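Side-chain contacts in uncharacterized conserved (Bdellovibrio bacteriovorus, PDB 7O21), which probably acts as an L,D-carboxypeptidase that edits peptidoglycan in the predator's cell wall, pairing a YkuD-type catalytic domain with an NTF2-like domain: residues L112-N117 against D164-G169; Q203-Q208 against Q267-D272; E219-P224 against K229-H234; I254-D259 against D289-I294. All coordinates share one frame; numbering follows the deposited sequence. Where two conformers were deposited one is given.

From the N terminus, the chain first closes interaction 1, where strand 113-116 of the L,D-transpeptidase domain meets the loop between helix 156-163 and strand 172-176. The other three follow in the NTF2-like domain, on the other side of the chain's centre. Interaction 2 joins the end of helix 184-206 to strand 260-270, and interaction 3 lies wholly within the span it encloses, tying strand 221-223 to helix 228-241. Interaction 4 crosses interaction 2, since 254-259 falls between 203-208 and 267-272, while 289-294 comes after both; it links strands 246-257 and 290-300 of one antiparallel sheet. Interactions 3 and 4 touch, with Lys-222 N 3.1 Å from Ile-294 O, a probable hydrogen bond.

Interaction 1. Residues L112-N117 against D164-G169; sequences LAFTTN and DYIKLG
With chi1 of -67° at Phe-114 and -68° at Ile-166, the ring of the first and the CG1 branch of the second each stand opposite their own carbonyl carbon, and the two side chains run at each other from opposite directions. The isoleucine's terminal methyl is thereby set squarely over the benzene ring: Ile-166 CD1 lies 3.7 Å from the centroid of the Phe-114 ring and only 8° off its normal, a well-centred CH-pi contact. The second branch reaches the same ring further out, Ile-166 CG2 being 3.9 Å from Phe-114 CE2. Leu-168 arrives at about a right angle to Phe-114 and meets the rim instead of the face; its CD2 sits in the ring plane, 3.9 Å from Phe-114 CD2. Ile-159 and Ala-163 of helix 156-163 also pack on Phe-114, so helix and following loop both contact this ring. Strand 113-116 is bonded on one flank to strand 134-136, which carries His-136, the predicted proton donor/acceptor; the Phe-114 side chain is about 7 Å from that of His-136. Across the two segments the contact is wholly apolar, with one methyl over the face and another at the edge, so its hold rests on dispersion and shape.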
loop_
_atom_site.group_PDB
_atom_site.type_symbol
_atom_site.label_atom_id
_atom_site.label_comp_id
_atom_site.label_asym_id
_atom_site.label_seq_id
_atom_site.Cartn_x
_atom_site.Cartn_y
_atom_site.Cartn_z
ATOM N N LEU A 112 6.119 -9.189 -19.619
ATOM C CA LEU A 112 5.347 -8.285 -18.782
ATOM C C LEU A 112 5.077 -8.969 -17.457
ATOM O O LEU A 112 4.944 -10.188 -17.390
ATOM C CB LEU A 112 3.991 -7.954 -19.420
ATOM C CG LEU A 112 3.828 -6.899 -20.511
ATOM C CD1 LEU A 112 2.347 -6.773 -20.859
ATOM C CD2 LEU A 112 4.375 -5.559 -20.067
ATOM N N ALA A 113 4.935 -8.159 -16.412
ATOM C CA ALA A 113 4.458 -8.643 -15.124
ATOM C C ALA A 113 3.471 -7.638 -14.573
ATOM O O ALA A 113 3.610 -6.432 -14.784
ATOM C CB ALA A 113 5.581 -8.825 -14.095
ATOM N N PHE A 114 2.480 -8.142 -13.846
ATOM C CA PHE A 114 1.551 -7.303 -13.108
ATOM C C PHE A 114 1.635 -7.688 -11.643
ATOM O O PHE A 114 1.533 -8.871 -11.305
ATOM C CB PHE A 114 0.126 -7.501 -13.616
ATOM C CG PHE A 114 -0.080 -7.005 -15.011
ATOM C CD1 PHE A 114 0.135 -7.850 -16.096
ATOM C CD2 PHE A 114 -0.470 -5.689 -15.249
ATOM C CE1 PHE A 114 -0.037 -7.397 -17.388
ATOM C CE2 PHE A 114 -0.640 -5.230 -16.551
ATOM C CZ PHE A 114 -0.422 -6.088 -17.620
ATOM N N THR A 115 1.851 -6.694 -10.782
ATOM C CA THR A 115 1.930 -6.982 -9.362
ATOM C C THR A 115 0.526 -7.066 -8.780
ATOM O O THR A 115 -0.446 -6.579 -9.367
ATOM C CB THR A 115 2.713 -5.879 -8.651
ATOM O OG1 THR A 115 1.958 -4.655 -8.709
ATOM C CG2 THR A 115 4.080 -5.668 -9.321
ATOM N N THR A 116 0.436 -7.658 -7.598
ATOM C CA THR A 116 -0.828 -7.740 -6.873
ATOM C C THR A 116 -0.724 -7.014 -5.533
ATOM O O THR A 116 0.333 -6.491 -5.144
ATOM C CB THR A 116 -1.236 -9.193 -6.618
ATOM O OG1 THR A 116 -0.377 -9.771 -5.618
ATOM C CG2 THR A 116 -1.216 -10.037 -7.909
ATOM N N ASN A 117 -1.847 -6.985 -4.817
ATOM C CA ASN A 117 -1.880 -6.473 -3.455
ATOM C C ASN A 117 -1.647 -7.564 -2.418
ATOM O O ASN A 117 -1.924 -7.339 -1.236
ATOM C CB ASN A 117 -3.192 -5.725 -3.184
ATOM C CG ASN A 117 -4.405 -6.643 -3.226
ATOM O OD1 ASN A 117 -4.477 -7.537 -4.039
ATOM N ND2 ASN A 117 -5.353 -6.427 -2.306
ATOM N N ASP A 164 -4.629 -5.893 -22.269
ATOM C CA ASP A 164 -5.753 -5.116 -22.782
ATOM C C ASP A 164 -6.940 -5.094 -21.829
ATOM O O ASP A 164 -7.790 -4.203 -21.937
ATOM C CB ASP A 164 -6.193 -5.655 -24.147
ATOM C CG ASP A 164 -5.156 -5.421 -25.230
ATOM O OD1 ASP A 164 -4.319 -4.504 -25.071
ATOM O OD2 ASP A 164 -5.174 -6.162 -26.236
ATOM N N TYR A 165 -7.024 -6.043 -20.904
ATOM C CA TYR A 165 -8.161 -6.111 -19.992
ATOM C C TYR A 165 -7.850 -5.584 -18.602
ATOM O O TYR A 165 -8.755 -5.529 -17.764
ATOM C CB TYR A 165 -8.649 -7.556 -19.858
ATOM C CG TYR A 165 -9.104 -8.208 -21.138
ATOM C CD1 TYR A 165 -10.333 -7.901 -21.698
ATOM C CD2 TYR A 165 -8.311 -9.157 -21.770
ATOM C CE1 TYR A 165 -10.761 -8.515 -22.866
ATOM C CE2 TYR A 165 -8.726 -9.774 -22.936
ATOM C CZ TYR A 165 -9.948 -9.446 -23.480
ATOM O OH TYR A 165 -10.354 -10.074 -24.640
ATOM N N ILE A 166 -6.610 -5.211 -18.319
ATOM C CA ILE A 166 -6.186 -4.922 -16.956
ATOM C C ILE A 166 -6.139 -3.418 -16.743
ATOM O O ILE A 166 -5.407 -2.698 -17.434
ATOM C CB ILE A 166 -4.841 -5.587 -16.634
ATOM C CG1 ILE A 166 -5.015 -7.104 -16.584
ATOM C CG2 ILE A 166 -4.288 -5.057 -15.308
ATOM C CD1 ILE A 166 -3.689 -7.838 -16.621
ATOM N N LYS A 167 -6.918 -2.952 -15.775
ATOM C CA LYS A 167 -6.903 -1.566 -15.333
ATOM C C LYS A 167 -6.113 -1.541 -14.032
ATOM O O LYS A 167 -6.523 -2.144 -13.031
ATOM C CB LYS A 167 -8.339 -1.093 -15.133
ATOM C CG LYS A 167 -8.503 0.371 -14.788
ATOM C CD LYS A 167 -10.008 0.689 -14.853
ATOM C CE LYS A 167 -10.306 2.153 -14.852
ATOM N NZ LYS A 167 -11.781 2.292 -14.929
ATOM N N LEU A 168 -4.964 -0.871 -14.052
ATOM C CA LEU A 168 -4.088 -0.892 -12.890
ATOM C C LEU A 168 -4.790 -0.290 -11.685
ATOM O O LEU A 168 -5.456 0.744 -11.784
ATOM C CB LEU A 168 -2.801 -0.128 -13.190
ATOM C CG LEU A 168 -1.927 -0.760 -14.267
ATOM C CD1 LEU A 168 -0.657 0.067 -14.396
ATOM C CD2 LEU A 168 -1.611 -2.207 -13.916
ATOM N N GLY A 169 -4.651 -0.955 -10.541
ATOM C CA GLY A 169 -5.309 -0.543 -9.330
ATOM C C GLY A 169 -6.738 -1.011 -9.186
ATOM O O GLY A 169 -7.322 -0.834 -8.105
#

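Interaction 2. Residues Q203-Q208 against Q267-D272; sequences QAWENQ and QRYESD
Trp-205 is the hub: its six-membered ring meets Gln-267 at the edge, and Tyr-269 obliquely. The tight part is at Gln-267, whose OE1 lies in the indole plane at the ring edge, 3.2 Å from Trp-205 CZ3, with the amide turned 73° from the ring. The hydrogen-bond donor to this oxygen is Lys-280 NZ, outside the two segments. Tyr-269 packs less closely, with Trp-205 CZ2 3.7 Å from Tyr-269 CE2, ring planes at 34° and centroids 5.7 Å apart. Toward the looser side, the polar ends are joined through water: Trp-205 NE1 donates to water 1 at 2.9 Å, and the same water is 2.8 Å from Tyr-269 OH. A bound 1,2-ethanediol lies near the Tyr-269 side chain. The contact thus seats the last turn of helix 184-206, closed by a Schellman motif at Gln-208, on strand 260-270; the rings of Tyr-213 and Trp-201 also meet the indole, with planes at about 45°, and Lys-280 of strand 275-287 and Val-247 of strand 246-257 also touch it.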
loop_
_atom_site.group_PDB
_atom_site.type_symbol
_atom_site.label_atom_id
_atom_site.label_comp_id
_atom_site.label_asym_id
_atom_site.label_seq_id
_atom_site.Cartn_x
_atom_site.Cartn_y
_atom_site.Cartn_z
ATOM N N GLN A 203 -29.623 -1.511 4.835
ATOM C CA GLN A 203 -30.856 -1.024 5.450
ATOM C C GLN A 203 -30.684 -0.802 6.946
ATOM O O GLN A 203 -31.176 0.198 7.488
ATOM C CB GLN A 203 -32.008 -1.998 5.184
ATOM C CG GLN A 203 -32.618 -1.902 3.793
ATOM C CD GLN A 203 -33.710 -2.943 3.559
ATOM O OE1 GLN A 203 -34.130 -3.639 4.484
ATOM N NE2 GLN A 203 -34.164 -3.055 2.317
ATOM N N ALA A 204 -29.983 -1.713 7.634
ATOM C CA ALA A 204 -29.793 -1.555 9.075
ATOM C C ALA A 204 -28.977 -0.308 9.381
ATOM O O ALA A 204 -29.304 0.457 10.300
ATOM C CB ALA A 204 -29.128 -2.795 9.672
ATOM N N TRP A 205 -27.921 -0.079 8.609
ATOM C CA TRP A 205 -27.136 1.136 8.766
ATOM C C TRP A 205 -27.995 2.368 8.489
ATOM O O TRP A 205 -28.049 3.298 9.308
ATOM C CB TRP A 205 -25.937 1.051 7.816
ATOM C CG TRP A 205 -24.974 2.188 7.922
ATOM C CD1 TRP A 205 -24.947 3.164 8.877
ATOM C CD2 TRP A 205 -23.889 2.469 7.030
ATOM N NE1 TRP A 205 -23.916 4.042 8.634
ATOM C CE2 TRP A 205 -23.249 3.634 7.506
ATOM C CE3 TRP A 205 -23.400 1.854 5.871
ATOM C CZ2 TRP A 205 -22.144 4.195 6.864
ATOM C CZ3 TRP A 205 -22.301 2.416 5.237
ATOM C CH2 TRP A 205 -21.686 3.573 5.739
ATOM N N GLU A 206 -28.690 2.385 7.345
ATOM C CA GLU A 206 -29.494 3.548 6.977
ATOM C C GLU A 206 -30.587 3.839 8.002
ATOM O O GLU A 206 -30.856 5.008 8.317
ATOM C CB GLU A 206 -30.087 3.362 5.581
ATOM C CG GLU A 206 -30.896 4.560 5.100
ATOM C CD GLU A 206 -31.325 4.402 3.653
ATOM O OE1 GLU A 206 -32.328 3.697 3.411
ATOM O OE2 GLU A 206 -30.653 4.956 2.760
ATOM N N ASN A 207 -31.252 2.795 8.505
ATOM C CA ASN A 207 -32.237 2.968 9.569
ATOM C C ASN A 207 -31.590 3.343 10.886
ATOM O O ASN A 207 -32.306 3.665 11.839
ATOM C CB ASN A 207 -32.999 1.658 9.773
ATOM C CG ASN A 207 -34.043 1.414 8.717
ATOM O OD1 ASN A 207 -34.594 2.353 8.132
ATOM N ND2 ASN A 207 -34.339 0.141 8.470
ATOM N N GLN A 208 -30.260 3.298 10.962
ATOM C CA GLN A 208 -29.543 3.457 12.222
ATOM C C GLN A 208 -30.154 2.581 13.313
ATOM O O GLN A 208 -30.366 3.005 14.451
ATOM C CB GLN A 208 -29.414 4.929 12.606
ATOM C CG GLN A 208 -28.780 5.727 11.478
ATOM C CD GLN A 208 -28.395 7.130 11.878
ATOM O OE1 GLN A 208 -27.263 7.394 12.287
ATOM N NE2 GLN A 208 -29.344 8.048 11.757
ATOM N N GLN A 267 -20.087 4.134 -2.680
ATOM C CA GLN A 267 -21.050 4.435 -1.627
ATOM C C GLN A 267 -21.308 5.931 -1.551
ATOM O O GLN A 267 -20.365 6.724 -1.509
ATOM C CB GLN A 267 -20.485 3.960 -0.294
ATOM C CG GLN A 267 -21.280 4.386 0.939
ATOM C CD GLN A 267 -20.519 4.089 2.222
ATOM O OE1 GLN A 267 -20.427 2.940 2.641
ATOM N NE2 GLN A 267 -19.925 5.112 2.814
ATOM N N ARG A 268 -22.578 6.304 -1.524
ATOM C CA ARG A 268 -22.988 7.675 -1.254
ATOM C C ARG A 268 -23.593 7.707 0.145
ATOM O O ARG A 268 -24.536 6.964 0.429
ATOM C CB ARG A 268 -24.015 8.139 -2.281
ATOM C CG ARG A 268 -24.404 9.605 -2.134
ATOM C CD ARG A 268 -25.545 9.945 -3.081
ATOM N NE ARG A 268 -25.823 11.382 -3.094
ATOM C CZ ARG A 268 -26.667 11.983 -2.263
ATOM N NH1 ARG A 268 -27.312 11.272 -1.349
ATOM N NH2 ARG A 268 -26.867 13.295 -2.352
ATOM N N TYR A 269 -23.033 8.546 1.009
ATOM C CA TYR A 269 -23.507 8.734 2.378
ATOM C C TYR A 269 -24.013 10.160 2.530
ATOM O O TYR A 269 -23.301 11.111 2.191
ATOM C CB TYR A 269 -22.352 8.528 3.368
ATOM C CG TYR A 269 -22.774 8.628 4.819
ATOM C CD1 TYR A 269 -22.762 9.843 5.486
ATOM C CD2 TYR A 269 -23.175 7.499 5.511
ATOM C CE1 TYR A 269 -23.153 9.925 6.813
ATOM C CE2 TYR A 269 -23.551 7.566 6.825
ATOM C CZ TYR A 269 -23.553 8.779 7.463
ATOM O OH TYR A 269 -23.925 8.819 8.782
ATOM N N GLU A 270 -25.219 10.312 3.064
ATOM C CA GLU A 270 -25.804 11.637 3.251
ATOM C C GLU A 270 -26.425 11.770 4.629
ATOM O O GLU A 270 -27.243 10.939 5.031
ATOM C CB GLU A 270 -26.878 11.935 2.203
ATOM C CG GLU A 270 -27.554 13.295 2.427
ATOM C CD GLU A 270 -28.352 13.783 1.227
ATOM O OE1 GLU A 270 -28.722 12.958 0.369
ATOM O OE2 GLU A 270 -28.621 14.999 1.145
ATOM N N SER A 271 -26.061 12.835 5.327
ATOM C CA SER A 271 -26.818 13.333 6.463
ATOM C C SER A 271 -27.225 14.769 6.157
ATOM O O SER A 271 -26.865 15.335 5.121
ATOM C CB SER A 271 -25.976 13.301 7.732
ATOM O OG SER A 271 -24.965 14.289 7.640
ATOM N N ASP A 272 -27.956 15.383 7.083
ATOM C CA ASP A 272 -28.334 16.774 6.854
ATOM C C ASP A 272 -27.128 17.701 6.778
ATOM O O ASP A 272 -27.243 18.803 6.233
ATOM C CB ASP A 272 -29.333 17.238 7.910
ATOM C CG ASP A 272 -30.743 16.780 7.595
ATOM O OD1 ASP A 272 -31.092 16.755 6.392
ATOM O OD2 ASP A 272 -31.487 16.429 8.529
HETATM O O HOH W 1 -23.589 6.476 10.243
#

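Interaction 3. Residues E219-P224 against K229-H234; sequences EGFKAP and KSWMSH
Phe-221 and Trp-231 form an edge-to-face pair in the NTF2-like domain, joining the short strand 221-223 to helix 228-241, which follows it after the antiparallel partner strand 226-227, the two strands forming a short hairpin. The edge belongs to the phenylalanine. Its CE2 comes 3.4 Å from Trp-231 CD2, and its CZ stands 3.6 Å above the indole plane, over the centre of the ring system. The ring planes meet at 59°, and the Phe-221 centroid is 4.6 Å from that of the five-membered ring. Both side chains start with CG opposite the backbone N (chi1 171° for Phe-221, -178° for Trp-231) and cross at about a right angle. Two residues along the strand, Ala-223 adds its methyl: CB is 3.8 Å from Trp-231 CZ3.

Further out, Tyr-217 meets both aromatics, edge-to-face with Phe-221, while Phe-226 and Lys-235 contribute an edge-to-face and a cation-pi contact to Trp-231. The indole's rotation is fixed by its NE1, hydrogen-bonded to Tyr-213 OH. The second subunit comes close as well, its Pro-102 O accepting from His-234 NE2. Within the helix, Lys-229 O takes two donors from opposite faces of its carbonyl plane, Ser-233 N and Ser-233 OG, the latter at 2.9 Å.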
loop_
_atom_site.group_PDB
_atom_site.type_symbol
_atom_site.label_atom_id
_atom_site.label_comp_id
_atom_site.label_asym_id
_atom_site.label_seq_id
_atom_site.Cartn_x
_atom_site.Cartn_y
_atom_site.Cartn_z
ATOM N N GLU A 219 -16.618 -9.382 16.560
ATOM C CA GLU A 219 -16.084 -8.647 17.699
ATOM C C GLU A 219 -14.611 -8.294 17.534
ATOM O O GLU A 219 -14.130 -7.377 18.207
ATOM C CB GLU A 219 -16.367 -9.397 19.005
ATOM C CG GLU A 219 -17.808 -9.237 19.466
ATOM C CD GLU A 219 -17.975 -9.371 20.968
ATOM O OE1 GLU A 219 -18.393 -8.377 21.603
ATOM O OE2 GLU A 219 -17.707 -10.466 21.508
ATOM N N GLY A 220 -13.892 -8.972 16.642
ATOM C CA GLY A 220 -12.518 -8.600 16.351
ATOM C C GLY A 220 -12.363 -7.636 15.189
ATOM O O GLY A 220 -11.270 -7.493 14.629
ATOM N N PHE A 221 -13.462 -6.985 14.818
ATOM C CA PHE A 221 -13.456 -6.012 13.731
ATOM C C PHE A 221 -12.375 -4.961 13.942
ATOM O O PHE A 221 -12.110 -4.525 15.069
ATOM C CB PHE A 221 -14.820 -5.317 13.704
ATOM C CG PHE A 221 -14.893 -4.137 12.781
ATOM C CD1 PHE A 221 -15.176 -4.317 11.439
ATOM C CD2 PHE A 221 -14.686 -2.846 13.256
ATOM C CE1 PHE A 221 -15.244 -3.245 10.581
ATOM C CE2 PHE A 221 -14.755 -1.760 12.403
ATOM C CZ PHE A 221 -15.036 -1.949 11.062
ATOM N N LYS A 222 -11.773 -4.530 12.842
ATOM C CA LYS A 222 -10.860 -3.402 12.861
ATOM C C LYS A 222 -11.054 -2.602 11.583
ATOM O O LYS A 222 -11.407 -3.147 10.531
ATOM C CB LYS A 222 -9.400 -3.860 12.953
ATOM C CG LYS A 222 -9.037 -4.487 14.286
ATOM C CD LYS A 222 -7.687 -5.183 14.212
ATOM C CE LYS A 222 -7.443 -6.008 15.461
ATOM N NZ LYS A 222 -7.898 -5.274 16.671
ATOM N N ALA A 223 -10.834 -1.298 11.694
ATOM C CA ALA A 223 -10.704 -0.407 10.554
ATOM C C ALA A 223 -9.690 0.639 10.970
ATOM O O ALA A 223 -9.362 0.731 12.155
ATOM C CB ALA A 223 -12.048 0.252 10.216
ATOM N N PRO A 224 -9.119 1.391 10.026
ATOM C CA PRO A 224 -8.144 2.416 10.436
ATOM C C PRO A 224 -8.722 3.346 11.491
ATOM O O PRO A 224 -9.701 4.053 11.236
ATOM C CB PRO A 224 -7.825 3.151 9.127
ATOM C CG PRO A 224 -8.088 2.114 8.049
ATOM C CD PRO A 224 -9.287 1.340 8.560
ATOM N N LYS A 229 -15.574 -1.729 19.481
ATOM C CA LYS A 229 -16.217 -0.861 20.461
ATOM C C LYS A 229 -16.236 0.597 20.013
ATOM O O LYS A 229 -17.256 1.281 20.156
ATOM C CB LYS A 229 -15.591 -1.006 21.855
ATOM C CG LYS A 229 -15.805 -2.356 22.530
ATOM C CD LYS A 229 -15.157 -2.454 23.872
ATOM C CE LYS A 229 -15.441 -3.813 24.479
ATOM N NZ LYS A 229 -14.790 -3.980 25.828
ATOM N N SER A 230 -15.114 1.105 19.497
ATOM C CA SER A 230 -15.072 2.513 19.107
ATOM C C SER A 230 -15.816 2.758 17.799
ATOM O O SER A 230 -16.337 3.855 17.573
ATOM C CB SER A 230 -13.632 3.043 19.085
ATOM O OG SER A 230 -12.838 2.384 18.103
ATOM N N TRP A 231 -15.895 1.746 16.936
ATOM C CA TRP A 231 -16.718 1.859 15.736
ATOM C C TRP A 231 -18.192 1.990 16.103
ATOM O O TRP A 231 -18.891 2.900 15.635
ATOM C CB TRP A 231 -16.495 0.614 14.874
ATOM C CG TRP A 231 -17.233 0.564 13.548
ATOM C CD1 TRP A 231 -18.470 0.026 13.303
ATOM C CD2 TRP A 231 -16.739 1.022 12.291
ATOM N NE1 TRP A 231 -18.783 0.155 11.963
ATOM C CE2 TRP A 231 -17.726 0.749 11.324
ATOM C CE3 TRP A 231 -15.554 1.642 11.888
ATOM C CZ2 TRP A 231 -17.569 1.091 9.985
ATOM C CZ3 TRP A 231 -15.389 1.963 10.554
ATOM C CH2 TRP A 231 -16.394 1.691 9.620
ATOM N N MET A 232 -18.675 1.094 16.965
ATOM C CA MET A 232 -20.072 1.154 17.381
ATOM C C MET A 232 -20.373 2.432 18.165
ATOM O O MET A 232 -21.431 3.043 17.978
ATOM C CB MET A 232 -20.449 -0.101 18.170
ATOM C CG MET A 232 -20.377 -1.397 17.357
ATOM S SD MET A 232 -21.253 -1.267 15.791
ATOM C CE MET A 232 -20.692 -2.778 15.007
ATOM N N SER A 233 -19.444 2.871 19.021
ATOM C CA SER A 233 -19.674 4.105 19.773
ATOM C C SER A 233 -19.794 5.297 18.836
ATOM O O SER A 233 -20.652 6.168 19.025
ATOM C CB SER A 233 -18.547 4.339 20.780
ATOM O OG SER A 233 -18.522 3.328 21.767
ATOM N N HIS A 234 -18.950 5.344 17.809
ATOM C CA HIS A 234 -19.022 6.432 16.849
ATOM C C HIS A 234 -20.351 6.405 16.098
ATOM O O HIS A 234 -20.997 7.448 15.920
ATOM C CB HIS A 234 -17.822 6.310 15.913
ATOM C CG HIS A 234 -17.753 7.361 14.861
ATOM N ND1 HIS A 234 -17.824 8.710 15.136
ATOM C CD2 HIS A 234 -17.565 7.259 13.524
ATOM C CE1 HIS A 234 -17.705 9.389 14.009
ATOM N NE2 HIS A 234 -17.546 8.535 13.017
#

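Interaction 4. Residues I254-D259 against D289-I294; sequences IVQHND and DTYKII
The backbones stay well apart, the closest pair of alpha carbons being those of Asp-259 and Tyr-291 at 9.0 Å, so the gap between strands 246-257 and 290-300 is bridged by side chains. Tyr-291 extends across it toward Gln-256. Gln-256 CG, set anti to the backbone N by chi1 (-156°), lies 3.7 Å from Tyr-291 CZ, and the bend at chi2 (-73°) turns the amide beyond it. The orientation of that amide is doubtful, and its spacing to the phenol oxygen is too short to interpret. A firmer polar partner of Tyr-291 OH is Lys-286 NZ, to which it is hydrogen-bonded. Near the ring plane, Asp-259 O is 4.3 Å from Tyr-291 CE2, a loose contact at an edge that also faces Gln-256. The two strands are not neighbours in the five-stranded antiparallel sheet: strands 260-270 and 275-287 run between them, so the tyrosine reaches across the strands between, packing on Leu-261 of strand 260-270, with Phe-197 of helix 184-206 packed against it.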
loop_
_atom_site.group_PDB
_atom_site.type_symbol
_atom_site.label_atom_id
_atom_site.label_comp_id
_atom_site.label_asym_id
_atom_site.label_seq_id
_atom_site.Cartn_x
_atom_site.Cartn_y
_atom_site.Cartn_z
ATOM N N ILE A 254 -18.989 -8.723 -5.843
ATOM C CA ILE A 254 -19.216 -9.701 -4.778
ATOM C C ILE A 254 -18.416 -10.948 -5.118
ATOM O O ILE A 254 -18.635 -11.564 -6.172
ATOM C CB ILE A 254 -20.699 -10.072 -4.609
ATOM C CG1 ILE A 254 -21.533 -8.807 -4.418
ATOM C CG2 ILE A 254 -20.865 -11.031 -3.411
ATOM C CD1 ILE A 254 -23.051 -9.059 -4.359
ATOM N N VAL A 255 -17.473 -11.302 -4.247
ATOM C CA VAL A 255 -16.700 -12.534 -4.360
ATOM C C VAL A 255 -16.837 -13.288 -3.043
ATOM O O VAL A 255 -16.626 -12.719 -1.967
ATOM C CB VAL A 255 -15.220 -12.251 -4.659
ATOM C CG1 VAL A 255 -14.445 -13.553 -4.789
ATOM C CG2 VAL A 255 -15.107 -11.470 -5.951
ATOM N N GLN A 256 -17.166 -14.577 -3.134
ATOM C CA GLN A 256 -17.289 -15.425 -1.953
ATOM C C GLN A 256 -16.544 -16.716 -2.242
ATOM O O GLN A 256 -16.952 -17.485 -3.113
ATOM C CB GLN A 256 -18.755 -15.714 -1.642
ATOM C CG GLN A 256 -18.996 -16.071 -0.181
ATOM C CD GLN A 256 -18.490 -17.453 0.181
ATOM O OE1 GLN A 256 -17.529 -17.611 0.955
ATOM N NE2 GLN A 256 -19.139 -18.471 -0.372
ATOM N N HIS A 257 -15.453 -16.948 -1.522
ATOM C CA HIS A 257 -14.627 -18.126 -1.734
ATOM C C HIS A 257 -14.106 -18.629 -0.395
ATOM O O HIS A 257 -13.613 -17.843 0.418
ATOM C CB HIS A 257 -13.471 -17.793 -2.688
ATOM C CG HIS A 257 -12.591 -18.957 -2.994
ATOM N ND1 HIS A 257 -11.331 -19.097 -2.455
ATOM C CD2 HIS A 257 -12.796 -20.044 -3.768
ATOM C CE1 HIS A 257 -10.789 -20.215 -2.898
ATOM N NE2 HIS A 257 -11.663 -20.818 -3.684
ATOM N N ASN A 258 -14.209 -19.944 -0.166
ATOM C CA ASN A 258 -13.762 -20.569 1.096
ATOM C C ASN A 258 -14.470 -19.851 2.245
ATOM O O ASN A 258 -15.706 -19.750 2.245
ATOM C CB ASN A 258 -12.241 -20.594 1.190
ATOM C CG ASN A 258 -11.608 -21.664 0.316
ATOM O OD1 ASN A 258 -12.267 -22.616 -0.074
ATOM N ND2 ASN A 258 -10.322 -21.508 0.023
ATOM N N ASP A 259 -13.746 -19.332 3.222
ATOM C CA ASP A 259 -14.349 -18.652 4.356
ATOM C C ASP A 259 -14.616 -17.174 4.102
ATOM O O ASP A 259 -15.189 -16.512 4.971
ATOM C CB ASP A 259 -13.422 -18.793 5.570
ATOM C CG ASP A 259 -11.991 -18.299 5.289
ATOM O OD1 ASP A 259 -11.475 -18.467 4.148
ATOM O OD2 ASP A 259 -11.366 -17.739 6.221
ATOM N N ASP A 289 -24.202 -19.887 9.464
ATOM C CA ASP A 289 -24.844 -19.846 8.155
ATOM C C ASP A 289 -24.851 -18.451 7.541
ATOM O O ASP A 289 -25.548 -18.221 6.548
ATOM C CB ASP A 289 -26.262 -20.431 8.218
ATOM C CG ASP A 289 -27.259 -19.506 8.899
ATOM O OD1 ASP A 289 -26.857 -18.446 9.423
ATOM O OD2 ASP A 289 -28.459 -19.853 8.921
ATOM N N THR A 290 -24.085 -17.520 8.097
ATOM C CA THR A 290 -24.060 -16.165 7.562
ATOM C C THR A 290 -22.624 -15.650 7.558
ATOM O O THR A 290 -21.688 -16.456 7.488
ATOM C CB THR A 290 -25.025 -15.274 8.358
ATOM O OG1 THR A 290 -25.080 -13.968 7.774
ATOM C CG2 THR A 290 -24.607 -15.179 9.816
ATOM N N TYR A 291 -22.440 -14.327 7.665
ATOM C CA TYR A 291 -21.126 -13.701 7.566
ATOM C C TYR A 291 -21.018 -12.593 8.598
ATOM O O TYR A 291 -22.014 -11.957 8.943
ATOM C CB TYR A 291 -20.897 -13.105 6.156
ATOM C CG TYR A 291 -20.709 -14.178 5.130
ATOM C CD1 TYR A 291 -21.805 -14.727 4.480
ATOM C CD2 TYR A 291 -19.447 -14.685 4.851
ATOM C CE1 TYR A 291 -21.649 -15.731 3.555
ATOM C CE2 TYR A 291 -19.288 -15.699 3.930
ATOM C CZ TYR A 291 -20.392 -16.214 3.293
ATOM O OH TYR A 291 -20.232 -17.229 2.376
ATOM N N LYS A 292 -19.801 -12.370 9.085
ATOM C CA LYS A 292 -19.514 -11.238 9.959
ATOM C C LYS A 292 -18.358 -10.420 9.405
ATOM O O LYS A 292 -17.316 -10.975 9.023
ATOM C CB LYS A 292 -19.234 -11.673 11.401
ATOM C CG LYS A 292 -20.448 -12.344 12.028
ATOM C CD LYS A 292 -20.556 -12.066 13.510
ATOM C CE LYS A 292 -21.843 -12.650 14.062
ATOM N NZ LYS A 292 -22.713 -11.594 14.657
ATOM N N ILE A 293 -18.551 -9.099 9.384
ATOM C CA ILE A 293 -17.559 -8.167 8.865
ATOM C C ILE A 293 -16.373 -8.072 9.816
ATOM O O ILE A 293 -16.537 -7.829 11.021
ATOM C CB ILE A 293 -18.213 -6.796 8.634
ATOM C CG1 ILE A 293 -19.335 -6.888 7.588
ATOM C CG2 ILE A 293 -17.182 -5.774 8.241
ATOM C CD1 ILE A 293 -20.193 -5.618 7.516
ATOM N N ILE A 294 -15.170 -8.294 9.286
ATOM C CA ILE A 294 -13.928 -8.190 10.043
ATOM C C ILE A 294 -13.167 -6.906 9.741
ATOM O O ILE A 294 -12.352 -6.463 10.549
ATOM C CB ILE A 294 -13.029 -9.423 9.832
ATOM C CG1 ILE A 294 -12.702 -9.619 8.350
ATOM C CG2 ILE A 294 -13.712 -10.651 10.407
ATOM C CD1 ILE A 294 -11.444 -10.447 8.143
#